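Local coordinates for serine protease pet (Escherichia coli, PDB 4OM9), which acts as a secreted autotransporter enterotoxin of enteroaggregative strains, a serine protease that probably cleaves host alpha-fodrin, at residues 469-474 / 494-499; 513-518 / 592-597; 578-583 / 598-603; 612-617 / 666-671. All blocks are in the same frame, centred on the assembly; numbering follows the deposited sequence.

All four contacts lie in the middle of the long beta-helix of the passenger domain, and they report on how its coils stack. Contacts 1 and 2 are rungs on one face: strands 496-498 and 514-520 are neighbours there, and the contact centres are 9 Å apart. Contact 3 lies on another face, its centre 10 Å from that of contact 2, and the two alternate along the chain, since 578-583 precedes and 598-603 follows 592-597. Contact 4, 10 Å centre to centre from contact 2, comes last and joins strands that are not ladder partners. Parallel ladders thus extend the stalk, while apolar side chains fill its interior.

Contact 1: 469-474 / 494-499; sequences NNYIYH and ARLILD
Tyr471-Tyr473 and Leu496-Leu498 are parallel strands whose axes approach to 4.8 Å and diverge by 30°, with Ile472 level with Ile497. Tyr471 N donates to Arg495 O, Ile497 N to Tyr471 O and Tyr473 N to Ile497 O; the ladder finishes with Asp499 N to Tyr473 O at 3.0 Å. On one face Tyr471 and Leu496 lie side by side, and Leu496 CD1 meets the edge of the phenol ring 3.6 Å from Tyr471 CD2. Next along, Leu498 CD1 sits 3.8 Å from Tyr473 CB while the rest of that tyrosine leads away. Both hydroxyls find backbone oxygens elsewhere, Tyr471 OH that of Ile443 and Tyr473 OH that of Asn476. On the other face the two isoleucines slant across each other: Ile472 CG1 touches Ile497 CD1 at 3.9 Å, and Ile472 CG2, anti to its backbone N, rests 3.4 Å from Ile497 O. Past the strands, His474 ND1 makes a weak, bent bond to Asp499 OD2 (3.1 Å, 121° at the hydrogen), ring and carboxylate planes 33° apart. That same oxygen binds His519 ND1, and His474 NE2 binds Asp622 OD2; two carboxylates so placed could favour a protonated imidazole, although Asp499 is shared with His519. A water joins His474 O to Asp499 O, weakly at the second. Strand 514-520 continues the ladder beyond 496-498, its Leu514 packing on Leu496 and Leu498, while the isoleucine face is covered by Tyr620 of strand 618-622, with Ile640 of strand 640-644 against Ile472.

Contact 2: 513-518 / 592-597; sequences PLVMQG and SLSIAR
Leu514-Met516 and Leu593-Ile595 form one rung-to-rung step of the parallel beta-helix, although 73 residues, two helices among them, separate the segments in sequence. The strands run only 11° from parallel. Leu514 N donates to Ser592 O, Ser594 N to Leu514 O, Met516 N to Ser594 O and Ala596 N to Met516 O, the last at 2.8 Å. Leu514 and Leu593 point the same way, side by side, with Leu514 CD2 3.8 Å from Leu593 CD1. With chi3 extended (-179°), Met516 CE comes to 4.4 Å from Leu593 CD1. This leucine and methionine face is the inside of the coil: Leu586 lies against all three side chains, as Val601 does against Met516 and Ile595. The reverse face is more polar. There a water donates to Leu514 O at 2.8 Å and is hydrogen-bonded to both Ser592 OG and Ser594 OG, and Ser594 OG has a further weak bond to Asp616. Farther along, Gln517 CB packs on Ala596 CB at 3.8 Å, and Gly518 N donates to Arg597 O at 2.8 Å. The amide of Gln517 turns back on its own segment, NE2 giving bonds to Gly518 O and Asp499 OD1, while OE1 accepts from Tyr620 N.

Contact 3: 578-583 / 598-603; sequences TRKFRF and NADVEG
Arg582 crosses the side chains of Asp600 and Glu602 obliquely, with Asp600 at its end and Glu602 against its flat side. A bend at chi2 (-64°) turns CD of the arginine, which comes to rest beside Glu602 CB. Arg582 NH1 donates to Asp600 O at 2.8 Å, close to the guanidinium plane but from above the carbonyl plane, while Arg582 NH2 makes a salt bridge to Asp600 OD1 at 2.9 Å. NH1 also reaches Phe581 O within its own segment. Glu602 OE1 lies over one face of the guanidinium, 3.1 Å from Arg582 NE, with no N-H pointing at it: a pairing of charges alone. Asp600 O is held twice, by Phe581 N and Arg582 NH1 arriving from opposite faces of its plane. Thr578 crosses Asn598 at about a right angle, and Asn598 ND2 gives a nearly straight bond to Thr578 OG1 (3.2 Å). The other face is mostly apolar; the exception is Arg579, whose end leads away and whose NE bonds to Asp499 O. Phe581 CE1 touches Ala599 CB at 3.5 Å, and Phe583 CE2 meets Val601 CG1 at 3.7 Å, with Glu602 O above the centre of the Phe583 ring. Met516 packs on both phenylalanines and on Val601. The salt-bridge network is a feature of this coil; stacked parallel strands, a largely apolar interior and corners, here at Gly603, are typical of a beta-helix.

Contact 4: 612-617 / 666-671; sequences INIGDK and DKAIVT
Ile614 and Val670 meet methyl to methyl, Ile614 CG2 lying 3.8 Å from Val670 CG2 with the two side chains crossing at about a right angle. The isoleucine methyl stands anti to its own backbone N, and that direction carries it to the valine. Ala668 supplies the second touch: its CB sits 3.9 Å from Gly615 CA and 4.1 Å from Ile614 O. Gly615 has a positive phi (77°), which favours glycine here, and because it lacks a CB the methyl of Ala668 can settle on its alpha carbon. One shell out, Phe651 of strand 649-652 packs on both Ile614 and Val670, Ile664 adds to Val670, and Ser649 lies against Ala668. The two strands are placed by different ladders. Ile614 shares backbone bonds with Ser663, while its neighbour Asn613 is tied to Leu593 and Ile595; strand 668-672, for its part, pairs with strands 649-652 and 690-693. Just after the glycine, Asp616 OD1 accepts from Thr618 N. That Ile614 and Val670 belong to different ladders yet share Phe651 is consistent with a contact across the interior of the beta-helix. With methyl groups and a bare alpha carbon doing the touching, and only 169 Å² buried, cohesion here is van der Waals and hydrophobic, and alignment probably comes from the backbone ladders that each strand makes with other strands.

Contact 1: 469-474 / 494-499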
loop_
_atom_site.group_PDB
_atom_site.type_symbol
_atom_site.label_atom_id
_atom_site.label_comp_id
_atom_site.label_asym_id
_atom_site.label_seq_id
_atom_site.Cartn_x
_atom_site.Cartn_y
_atom_site.Cartn_z
ATOM N N ASN A 469 6.605 -15.215 16.036
ATOM C CA ASN A 469 7.471 -15.457 14.905
ATOM C C ASN A 469 7.042 -14.579 13.767
ATOM O O ASN A 469 6.018 -13.896 13.859
ATOM C CB ASN A 469 7.432 -16.919 14.473
ATOM C CG ASN A 469 7.417 -17.873 15.645
ATOM O OD1 ASN A 469 6.448 -18.620 15.846
ATOM N ND2 ASN A 469 8.496 -17.862 16.429
ATOM N N ASN A 470 7.838 -14.599 12.700
ATOM C CA ASN A 470 7.558 -13.824 11.510
ATOM C C ASN A 470 6.179 -14.144 10.972
ATOM O O ASN A 470 5.853 -15.306 10.706
ATOM C CB ASN A 470 8.596 -14.099 10.429
ATOM C CG ASN A 470 9.891 -13.340 10.640
ATOM O OD1 ASN A 470 10.060 -12.599 11.618
ATOM N ND2 ASN A 470 10.823 -13.537 9.726
ATOM N N TYR A 471 5.375 -13.103 10.828
ATOM C CA TYR A 471 4.020 -13.255 10.347
ATOM C C TYR A 471 3.616 -12.002 9.572
ATOM O O TYR A 471 3.931 -10.867 9.979
ATOM C CB TYR A 471 3.040 -13.521 11.502
ATOM C CG TYR A 471 1.635 -13.107 11.138
ATOM C CD1 TYR A 471 0.841 -13.890 10.300
ATOM C CD2 TYR A 471 1.115 -11.911 11.596
ATOM C CE1 TYR A 471 -0.445 -13.485 9.942
ATOM C CE2 TYR A 471 -0.150 -11.511 11.255
ATOM C CZ TYR A 471 -0.928 -12.293 10.429
ATOM O OH TYR A 471 -2.185 -11.845 10.103
ATOM N N ILE A 472 2.949 -12.198 8.437
ATOM C CA ILE A 472 2.476 -11.059 7.665
ATOM C C ILE A 472 0.949 -10.995 7.646
ATOM O O ILE A 472 0.299 -11.941 7.242
ATOM C CB ILE A 472 2.996 -11.089 6.218
ATOM C CG1 ILE A 472 4.498 -11.365 6.204
ATOM C CG2 ILE A 472 2.678 -9.768 5.525
ATOM C CD1 ILE A 472 5.141 -11.292 4.813
ATOM N N TYR A 473 0.400 -9.871 8.100
ATOM C CA TYR A 473 -1.018 -9.598 7.947
ATOM C C TYR A 473 -1.187 -8.931 6.596
ATOM O O TYR A 473 -0.640 -7.837 6.367
ATOM C CB TYR A 473 -1.550 -8.716 9.082
ATOM C CG TYR A 473 -3.006 -8.318 8.929
ATOM C CD1 TYR A 473 -4.002 -9.286 8.707
ATOM C CD2 TYR A 473 -3.396 -6.982 9.033
ATOM C CE1 TYR A 473 -5.332 -8.923 8.571
ATOM C CE2 TYR A 473 -4.720 -6.606 8.896
ATOM C CZ TYR A 473 -5.689 -7.580 8.672
ATOM O OH TYR A 473 -7.012 -7.204 8.527
ATOM N N HIS A 474 -1.892 -9.618 5.691
ATOM C CA HIS A 474 -2.155 -9.126 4.350
ATOM C C HIS A 474 -3.392 -8.216 4.296
ATOM O O HIS A 474 -3.632 -7.558 3.288
ATOM C CB HIS A 474 -2.364 -10.288 3.378
ATOM C CG HIS A 474 -1.119 -11.062 3.030
ATOM N ND1 HIS A 474 0.000 -10.482 2.462
ATOM C CD2 HIS A 474 -0.871 -12.395 3.086
ATOM C CE1 HIS A 474 0.906 -11.422 2.227
ATOM N NE2 HIS A 474 0.402 -12.585 2.593
ATOM N N ALA A 494 9.963 -11.821 16.817
ATOM C CA ALA A 494 8.509 -11.762 16.763
ATOM C C ALA A 494 8.016 -10.626 15.863
ATOM O O ALA A 494 7.278 -9.734 16.306
ATOM C CB ALA A 494 7.938 -11.612 18.167
ATOM N N ARG A 495 8.404 -10.675 14.592
ATOM C CA ARG A 495 8.122 -9.580 13.674
ATOM C C ARG A 495 6.710 -9.639 13.143
ATOM O O ARG A 495 6.329 -10.602 12.487
ATOM C CB ARG A 495 9.106 -9.583 12.498
ATOM C CG ARG A 495 10.487 -9.057 12.850
ATOM C CD ARG A 495 11.446 -9.123 11.680
ATOM N NE ARG A 495 12.589 -9.972 11.985
ATOM C CZ ARG A 495 13.733 -9.533 12.496
ATOM N NH1 ARG A 495 13.902 -8.241 12.771
ATOM N NH2 ARG A 495 14.710 -10.398 12.736
ATOM N N LEU A 496 5.939 -8.599 13.458
ATOM C CA LEU A 496 4.634 -8.365 12.858
ATOM C C LEU A 496 4.814 -7.457 11.649
ATOM O O LEU A 496 5.270 -6.308 11.781
ATOM C CB LEU A 496 3.669 -7.737 13.858
ATOM C CG LEU A 496 2.341 -7.300 13.240
ATOM C CD1 LEU A 496 1.651 -8.485 12.577
ATOM C CD2 LEU A 496 1.423 -6.621 14.254
ATOM N N ILE A 497 4.467 -7.992 10.477
ATOM C CA ILE A 497 4.613 -7.297 9.205
ATOM C C ILE A 497 3.250 -6.949 8.604
ATOM O O ILE A 497 2.442 -7.827 8.354
ATOM C CB ILE A 497 5.413 -8.158 8.217
ATOM C CG1 ILE A 497 6.773 -8.504 8.828
ATOM C CG2 ILE A 497 5.572 -7.440 6.880
ATOM C CD1 ILE A 497 7.292 -9.882 8.450
ATOM N N LEU A 498 2.982 -5.666 8.410
ATOM C CA LEU A 498 1.708 -5.243 7.842
ATOM C C LEU A 498 1.908 -4.899 6.371
ATOM O O LEU A 498 2.732 -4.010 6.048
ATOM C CB LEU A 498 1.135 -4.050 8.601
ATOM C CG LEU A 498 0.431 -4.239 9.964
ATOM C CD1 LEU A 498 0.353 -5.715 10.456
ATOM C CD2 LEU A 498 1.032 -3.336 11.026
ATOM N N ASP A 499 1.170 -5.619 5.517
ATOM C CA ASP A 499 1.216 -5.591 4.039
ATOM C C ASP A 499 0.068 -4.832 3.412
ATOM O O ASP A 499 0.013 -4.668 2.178
ATOM C CB ASP A 499 1.128 -7.020 3.467
ATOM C CG ASP A 499 2.320 -7.391 2.670
ATOM O OD1 ASP A 499 3.253 -6.577 2.660
ATOM O OD2 ASP A 499 2.348 -8.486 2.081
HETATM O O HOH W 1 -1.718 -7.122 1.147
#

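Contact 2: 513-518 / 592-597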
loop_
_atom_site.group_PDB
_atom_site.type_symbol
_atom_site.label_atom_id
_atom_site.label_comp_id
_atom_site.label_asym_id
_atom_site.label_seq_id
_atom_site.Cartn_x
_atom_site.Cartn_y
_atom_site.Cartn_z
ATOM N N PRO A 513 9.127 -6.748 17.221
ATOM C CA PRO A 513 9.249 -5.790 16.109
ATOM C C PRO A 513 7.986 -5.602 15.250
ATOM O O PRO A 513 7.182 -6.513 15.065
ATOM C CB PRO A 513 10.379 -6.386 15.248
ATOM C CG PRO A 513 11.007 -7.467 16.095
ATOM C CD PRO A 513 9.913 -7.967 16.982
ATOM N N LEU A 514 7.839 -4.387 14.739
ATOM C CA LEU A 514 6.825 -4.052 13.768
ATOM C C LEU A 514 7.495 -3.640 12.454
ATOM O O LEU A 514 8.525 -2.947 12.444
ATOM C CB LEU A 514 5.924 -2.927 14.266
ATOM C CG LEU A 514 4.702 -2.714 13.362
ATOM C CD1 LEU A 514 3.633 -3.747 13.696
ATOM C CD2 LEU A 514 4.150 -1.317 13.496
ATOM N N VAL A 515 6.891 -4.084 11.360
ATOM C CA VAL A 515 7.326 -3.759 10.010
ATOM C C VAL A 515 6.135 -3.301 9.195
ATOM O O VAL A 515 5.110 -3.990 9.130
ATOM C CB VAL A 515 7.964 -4.953 9.312
ATOM C CG1 VAL A 515 8.207 -4.633 7.852
ATOM C CG2 VAL A 515 9.266 -5.318 10.013
ATOM N N MET A 516 6.256 -2.110 8.629
ATOM C CA MET A 516 5.290 -1.604 7.679
ATOM C C MET A 516 5.954 -1.562 6.302
ATOM O O MET A 516 7.073 -1.028 6.143
ATOM C CB MET A 516 4.788 -0.212 8.075
ATOM C CG MET A 516 4.134 -0.109 9.438
ATOM S SD MET A 516 3.902 1.634 9.849
ATOM C CE MET A 516 3.169 1.523 11.475
ATOM N N GLN A 517 5.268 -2.127 5.315
ATOM C CA GLN A 517 5.785 -2.201 3.954
ATOM C C GLN A 517 4.657 -2.323 2.958
ATOM O O GLN A 517 3.527 -2.664 3.333
ATOM C CB GLN A 517 6.730 -3.398 3.789
ATOM C CG GLN A 517 6.014 -4.746 3.919
ATOM C CD GLN A 517 6.803 -5.908 3.319
ATOM O OE1 GLN A 517 7.908 -6.234 3.770
ATOM N NE2 GLN A 517 6.214 -6.559 2.306
ATOM N N GLY A 518 4.975 -2.084 1.684
ATOM C CA GLY A 518 4.029 -2.335 0.613
ATOM C C GLY A 518 3.826 -3.825 0.357
ATOM O O GLY A 518 4.437 -4.683 1.000
ATOM N N SER A 592 11.868 -2.689 17.513
ATOM C CA SER A 592 12.202 -1.865 16.375
ATOM C C SER A 592 11.037 -1.671 15.421
ATOM O O SER A 592 10.175 -2.535 15.239
ATOM C CB SER A 592 13.426 -2.430 15.639
ATOM O OG SER A 592 13.166 -3.686 15.053
ATOM N N LEU A 593 11.012 -0.485 14.845
ATOM C CA LEU A 593 10.043 -0.136 13.840
ATOM C C LEU A 593 10.776 0.048 12.517
ATOM O O LEU A 593 11.722 0.822 12.437
ATOM C CB LEU A 593 9.297 1.129 14.241
ATOM C CG LEU A 593 8.342 1.712 13.212
ATOM C CD1 LEU A 593 7.256 0.719 12.866
ATOM C CD2 LEU A 593 7.753 2.983 13.749
ATOM N N SER A 594 10.345 -0.689 11.499
ATOM C CA SER A 594 10.903 -0.585 10.160
ATOM C C SER A 594 9.822 -0.159 9.174
ATOM O O SER A 594 8.730 -0.746 9.119
ATOM C CB SER A 594 11.506 -1.918 9.694
ATOM O OG SER A 594 12.438 -2.418 10.627
ATOM N N ILE A 595 10.128 0.877 8.411
ATOM C CA ILE A 595 9.308 1.251 7.291
ATOM C C ILE A 595 10.120 0.887 6.064
ATOM O O ILE A 595 11.239 1.393 5.869
ATOM C CB ILE A 595 8.948 2.739 7.295
ATOM C CG1 ILE A 595 8.128 3.067 8.542
ATOM C CG2 ILE A 595 8.168 3.094 6.033
ATOM C CD1 ILE A 595 7.969 4.549 8.786
ATOM N N ALA A 596 9.563 -0.020 5.264
ATOM C CA ALA A 596 10.252 -0.585 4.123
ATOM C C ALA A 596 9.545 -0.158 2.851
ATOM O O ALA A 596 8.694 0.724 2.884
ATOM C CB ALA A 596 10.322 -2.105 4.225
ATOM N N ARG A 597 9.926 -0.767 1.736
ATOM C CA ARG A 597 9.589 -0.233 0.414
ATOM C C ARG A 597 8.079 -0.094 0.213
ATOM O O ARG A 597 7.307 -0.947 0.623
ATOM C CB ARG A 597 10.198 -1.109 -0.686
ATOM C CG ARG A 597 9.739 -2.565 -0.670
ATOM C CD ARG A 597 10.055 -3.240 -2.003
ATOM N NE ARG A 597 9.701 -2.377 -3.134
ATOM C CZ ARG A 597 10.236 -2.476 -4.351
ATOM N NH1 ARG A 597 11.143 -3.410 -4.594
ATOM N NH2 ARG A 597 9.863 -1.648 -5.320
HETATM O O HOH W 2 11.082 -4.013 12.656
#

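Contact 3: 578-583 / 598-603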
loop_
_atom_site.group_PDB
_atom_site.type_symbol
_atom_site.label_atom_id
_atom_site.label_comp_id
_atom_site.label_asym_id
_atom_site.label_seq_id
_atom_site.Cartn_x
_atom_site.Cartn_y
_atom_site.Cartn_z
ATOM N N THR A 578 1.545 0.212 -3.074
ATOM C CA THR A 578 1.841 1.140 -1.996
ATOM C C THR A 578 0.712 1.120 -0.981
ATOM O O THR A 578 -0.466 1.110 -1.357
ATOM C CB THR A 578 2.048 2.552 -2.542
ATOM O OG1 THR A 578 3.133 2.511 -3.465
ATOM C CG2 THR A 578 2.373 3.542 -1.415
ATOM N N ARG A 579 1.069 1.100 0.297
ATOM C CA ARG A 579 0.089 0.934 1.353
ATOM C C ARG A 579 0.106 2.152 2.254
ATOM O O ARG A 579 1.167 2.754 2.440
ATOM C CB ARG A 579 0.374 -0.340 2.162
ATOM C CG ARG A 579 0.315 -1.608 1.334
ATOM C CD ARG A 579 -1.086 -1.787 0.740
ATOM N NE ARG A 579 -1.343 -3.177 0.377
ATOM C CZ ARG A 579 -2.177 -3.544 -0.595
ATOM N NH1 ARG A 579 -2.828 -2.614 -1.280
ATOM N NH2 ARG A 579 -2.360 -4.828 -0.881
ATOM N N LYS A 580 -1.058 2.521 2.788
ATOM C CA LYS A 580 -1.155 3.682 3.656
ATOM C C LYS A 580 -1.182 3.266 5.131
ATOM O O LYS A 580 -1.920 2.379 5.537
ATOM C CB LYS A 580 -2.391 4.516 3.326
ATOM C CG LYS A 580 -2.444 5.045 1.907
ATOM C CD LYS A 580 -1.623 6.309 1.732
ATOM C CE LYS A 580 -1.864 6.946 0.361
ATOM N NZ LYS A 580 -3.309 7.275 0.150
ATOM N N PHE A 581 -0.343 3.901 5.918
ATOM C CA PHE A 581 -0.337 3.697 7.348
ATOM C C PHE A 581 -0.533 5.080 7.964
ATOM O O PHE A 581 0.329 5.995 7.817
ATOM C CB PHE A 581 0.958 3.027 7.809
ATOM C CG PHE A 581 1.316 1.780 7.033
ATOM C CD1 PHE A 581 1.947 1.869 5.794
ATOM C CD2 PHE A 581 1.034 0.515 7.544
ATOM C CE1 PHE A 581 2.273 0.723 5.072
ATOM C CE2 PHE A 581 1.367 -0.641 6.829
ATOM C CZ PHE A 581 1.988 -0.527 5.591
ATOM N N ARG A 582 -1.701 5.233 8.581
ATOM C CA ARG A 582 -2.127 6.455 9.233
ATOM C C ARG A 582 -2.471 6.145 10.678
ATOM O O ARG A 582 -3.158 5.145 10.966
ATOM C CB ARG A 582 -3.338 7.064 8.526
ATOM C CG ARG A 582 -3.106 7.493 7.062
ATOM C CD ARG A 582 -2.078 8.621 6.992
ATOM N NE ARG A 582 -1.796 9.106 5.634
ATOM C CZ ARG A 582 -0.877 8.587 4.818
ATOM N NH1 ARG A 582 -0.150 7.539 5.201
ATOM N NH2 ARG A 582 -0.686 9.114 3.612
ATOM N N PHE A 583 -2.007 7.003 11.584
ATOM C CA PHE A 583 -2.295 6.845 13.001
ATOM C C PHE A 583 -1.993 8.121 13.768
ATOM O O PHE A 583 -1.088 8.855 13.405
ATOM C CB PHE A 583 -1.479 5.690 13.578
ATOM C CG PHE A 583 -0.014 5.794 13.290
ATOM C CD1 PHE A 583 0.813 6.576 14.083
ATOM C CD2 PHE A 583 0.539 5.114 12.208
ATOM C CE1 PHE A 583 2.166 6.693 13.792
ATOM C CE2 PHE A 583 1.875 5.212 11.927
ATOM C CZ PHE A 583 2.696 6.010 12.725
ATOM N N ASN A 598 7.670 1.022 -0.375
ATOM C CA ASN A 598 6.268 1.252 -0.710
ATOM C C ASN A 598 5.310 1.300 0.488
ATOM O O ASN A 598 4.129 1.017 0.346
ATOM C CB ASN A 598 5.796 0.185 -1.698
ATOM C CG ASN A 598 6.510 0.274 -3.017
ATOM O OD1 ASN A 598 7.603 -0.276 -3.189
ATOM N ND2 ASN A 598 5.905 0.985 -3.959
ATOM N N ALA A 599 5.824 1.656 1.659
ATOM C CA ALA A 599 4.965 2.104 2.742
ATOM C C ALA A 599 4.884 3.632 2.734
ATOM O O ALA A 599 5.886 4.325 2.567
ATOM C CB ALA A 599 5.469 1.605 4.095
ATOM N N ASP A 600 3.668 4.134 2.885
ATOM C CA ASP A 600 3.381 5.549 2.986
ATOM C C ASP A 600 2.848 5.757 4.400
ATOM O O ASP A 600 1.676 5.472 4.670
ATOM C CB ASP A 600 2.364 5.954 1.913
ATOM C CG ASP A 600 2.088 7.447 1.868
ATOM O OD1 ASP A 600 1.977 8.108 2.925
ATOM O OD2 ASP A 600 1.953 7.966 0.739
ATOM N N VAL A 601 3.726 6.226 5.293
ATOM C CA VAL A 601 3.437 6.288 6.722
ATOM C C VAL A 601 3.273 7.706 7.225
ATOM O O VAL A 601 4.131 8.548 6.989
ATOM C CB VAL A 601 4.543 5.619 7.573
ATOM C CG1 VAL A 601 4.093 5.563 9.030
ATOM C CG2 VAL A 601 4.857 4.240 7.074
ATOM N N GLU A 602 2.191 7.950 7.953
ATOM C CA GLU A 602 1.936 9.258 8.505
ATOM C C GLU A 602 1.309 9.190 9.904
ATOM O O GLU A 602 0.225 8.620 10.123
ATOM C CB GLU A 602 1.038 10.046 7.573
ATOM C CG GLU A 602 0.442 11.315 8.122
ATOM C CD GLU A 602 0.041 12.301 7.024
ATOM O OE1 GLU A 602 -0.278 11.851 5.896
ATOM O OE2 GLU A 602 0.080 13.527 7.291
ATOM N N GLY A 603 2.020 9.783 10.847
ATOM C CA GLY A 603 1.527 10.006 12.184
ATOM C C GLY A 603 2.702 10.246 13.127
ATOM O O GLY A 603 3.859 10.195 12.701
#

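Contact 4: 612-617 / 666-671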
loop_
_atom_site.group_PDB
_atom_site.type_symbol
_atom_site.label_atom_id
_atom_site.label_comp_id
_atom_site.label_asym_id
_atom_site.label_seq_id
_atom_site.Cartn_x
_atom_site.Cartn_y
_atom_site.Cartn_z
ATOM N N ILE A 612 14.427 2.668 14.990
ATOM C CA ILE A 612 13.544 3.055 13.897
ATOM C C ILE A 612 14.302 3.132 12.574
ATOM O O ILE A 612 15.163 4.007 12.377
ATOM C CB ILE A 612 12.886 4.412 14.161
ATOM C CG1 ILE A 612 12.240 4.431 15.547
ATOM C CG2 ILE A 612 11.889 4.751 13.047
ATOM C CD1 ILE A 612 11.428 5.695 15.828
ATOM N N ASN A 613 14.006 2.204 11.673
ATOM C CA ASN A 613 14.614 2.252 10.350
ATOM C C ASN A 613 13.591 2.703 9.319
ATOM O O ASN A 613 12.718 1.937 8.905
ATOM C CB ASN A 613 15.212 0.896 9.977
ATOM C CG ASN A 613 16.280 0.436 10.966
ATOM O OD1 ASN A 613 17.102 1.235 11.434
ATOM N ND2 ASN A 613 16.270 -0.856 11.294
ATOM N N ILE A 614 13.671 3.977 8.959
ATOM C CA ILE A 614 12.856 4.531 7.885
ATOM C C ILE A 614 13.542 4.348 6.551
ATOM O O ILE A 614 14.674 4.812 6.362
ATOM C CB ILE A 614 12.593 6.002 8.109
ATOM C CG1 ILE A 614 12.145 6.211 9.561
ATOM C CG2 ILE A 614 11.583 6.502 7.116
ATOM C CD1 ILE A 614 11.327 7.463 9.796
ATOM N N GLY A 615 12.862 3.675 5.629
ATOM C CA GLY A 615 13.452 3.303 4.356
ATOM C C GLY A 615 14.380 2.113 4.510
ATOM O O GLY A 615 15.458 2.078 3.925
ATOM N N ASP A 616 13.968 1.153 5.325
ATOM C CA ASP A 616 14.692 -0.102 5.525
ATOM C C ASP A 616 14.713 -0.925 4.242
ATOM O O ASP A 616 13.714 -0.981 3.519
ATOM C CB ASP A 616 14.043 -0.921 6.664
ATOM C CG ASP A 616 14.878 -2.131 7.069
ATOM O OD1 ASP A 616 15.745 -2.563 6.289
ATOM O OD2 ASP A 616 14.686 -2.649 8.182
ATOM N N LYS A 617 15.832 -1.603 4.005
ATOM C CA LYS A 617 16.068 -2.303 2.748
ATOM C C LYS A 617 15.457 -3.685 2.722
ATOM O O LYS A 617 15.333 -4.296 1.660
ATOM C CB LYS A 617 17.564 -2.428 2.488
ATOM C CG LYS A 617 18.185 -3.647 3.148
ATOM C CD LYS A 617 19.555 -3.348 3.741
ATOM C CE LYS A 617 20.457 -2.626 2.754
ATOM N NZ LYS A 617 21.637 -2.036 3.454
ATOM N N ASP A 666 18.098 4.906 1.701
ATOM C CA ASP A 666 17.951 5.278 0.304
ATOM C C ASP A 666 16.489 5.300 -0.167
ATOM O O ASP A 666 15.701 4.417 0.174
ATOM C CB ASP A 666 18.778 4.325 -0.560
ATOM C CG ASP A 666 18.929 4.816 -1.982
ATOM O OD1 ASP A 666 18.687 6.018 -2.221
ATOM O OD2 ASP A 666 19.284 4.001 -2.857
ATOM N N LYS A 667 16.143 6.351 -0.909
ATOM C CA LYS A 667 14.830 6.534 -1.534
ATOM C C LYS A 667 13.694 6.886 -0.551
ATOM O O LYS A 667 12.582 7.182 -0.981
ATOM C CB LYS A 667 14.452 5.288 -2.353
ATOM C CG LYS A 667 15.383 5.040 -3.548
ATOM C CD LYS A 667 14.881 3.902 -4.442
ATOM C CE LYS A 667 15.708 3.791 -5.730
ATOM N NZ LYS A 667 17.168 3.660 -5.447
ATOM N N ALA A 668 13.975 6.889 0.751
ATOM C CA ALA A 668 12.982 7.342 1.726
ATOM C C ALA A 668 12.760 8.853 1.624
ATOM O O ALA A 668 13.693 9.618 1.406
ATOM C CB ALA A 668 13.402 6.962 3.151
ATOM N N ILE A 669 11.510 9.273 1.773
ATOM C CA ILE A 669 11.178 10.688 1.825
ATOM C C ILE A 669 10.445 10.995 3.122
ATOM O O ILE A 669 9.261 10.658 3.288
ATOM C CB ILE A 669 10.321 11.124 0.637
ATOM C CG1 ILE A 669 11.047 10.800 -0.672
ATOM C CG2 ILE A 669 10.000 12.608 0.743
ATOM C CD1 ILE A 669 10.300 11.211 -1.917
ATOM N N VAL A 670 11.179 11.637 4.027
ATOM C CA VAL A 670 10.708 12.022 5.341
ATOM C C VAL A 670 10.368 13.501 5.458
ATOM O O VAL A 670 11.170 14.360 5.068
ATOM C CB VAL A 670 11.758 11.701 6.398
ATOM C CG1 VAL A 670 11.264 12.117 7.771
ATOM C CG2 VAL A 670 12.113 10.219 6.359
ATOM N N THR A 671 9.199 13.787 6.020
ATOM C CA THR A 671 8.761 15.149 6.295
ATOM C C THR A 671 8.395 15.373 7.766
ATOM O O THR A 671 7.288 15.068 8.205
ATOM C CB THR A 671 7.557 15.520 5.442
ATOM O OG1 THR A 671 7.889 15.345 4.059
ATOM C CG2 THR A 671 7.137 16.962 5.707
#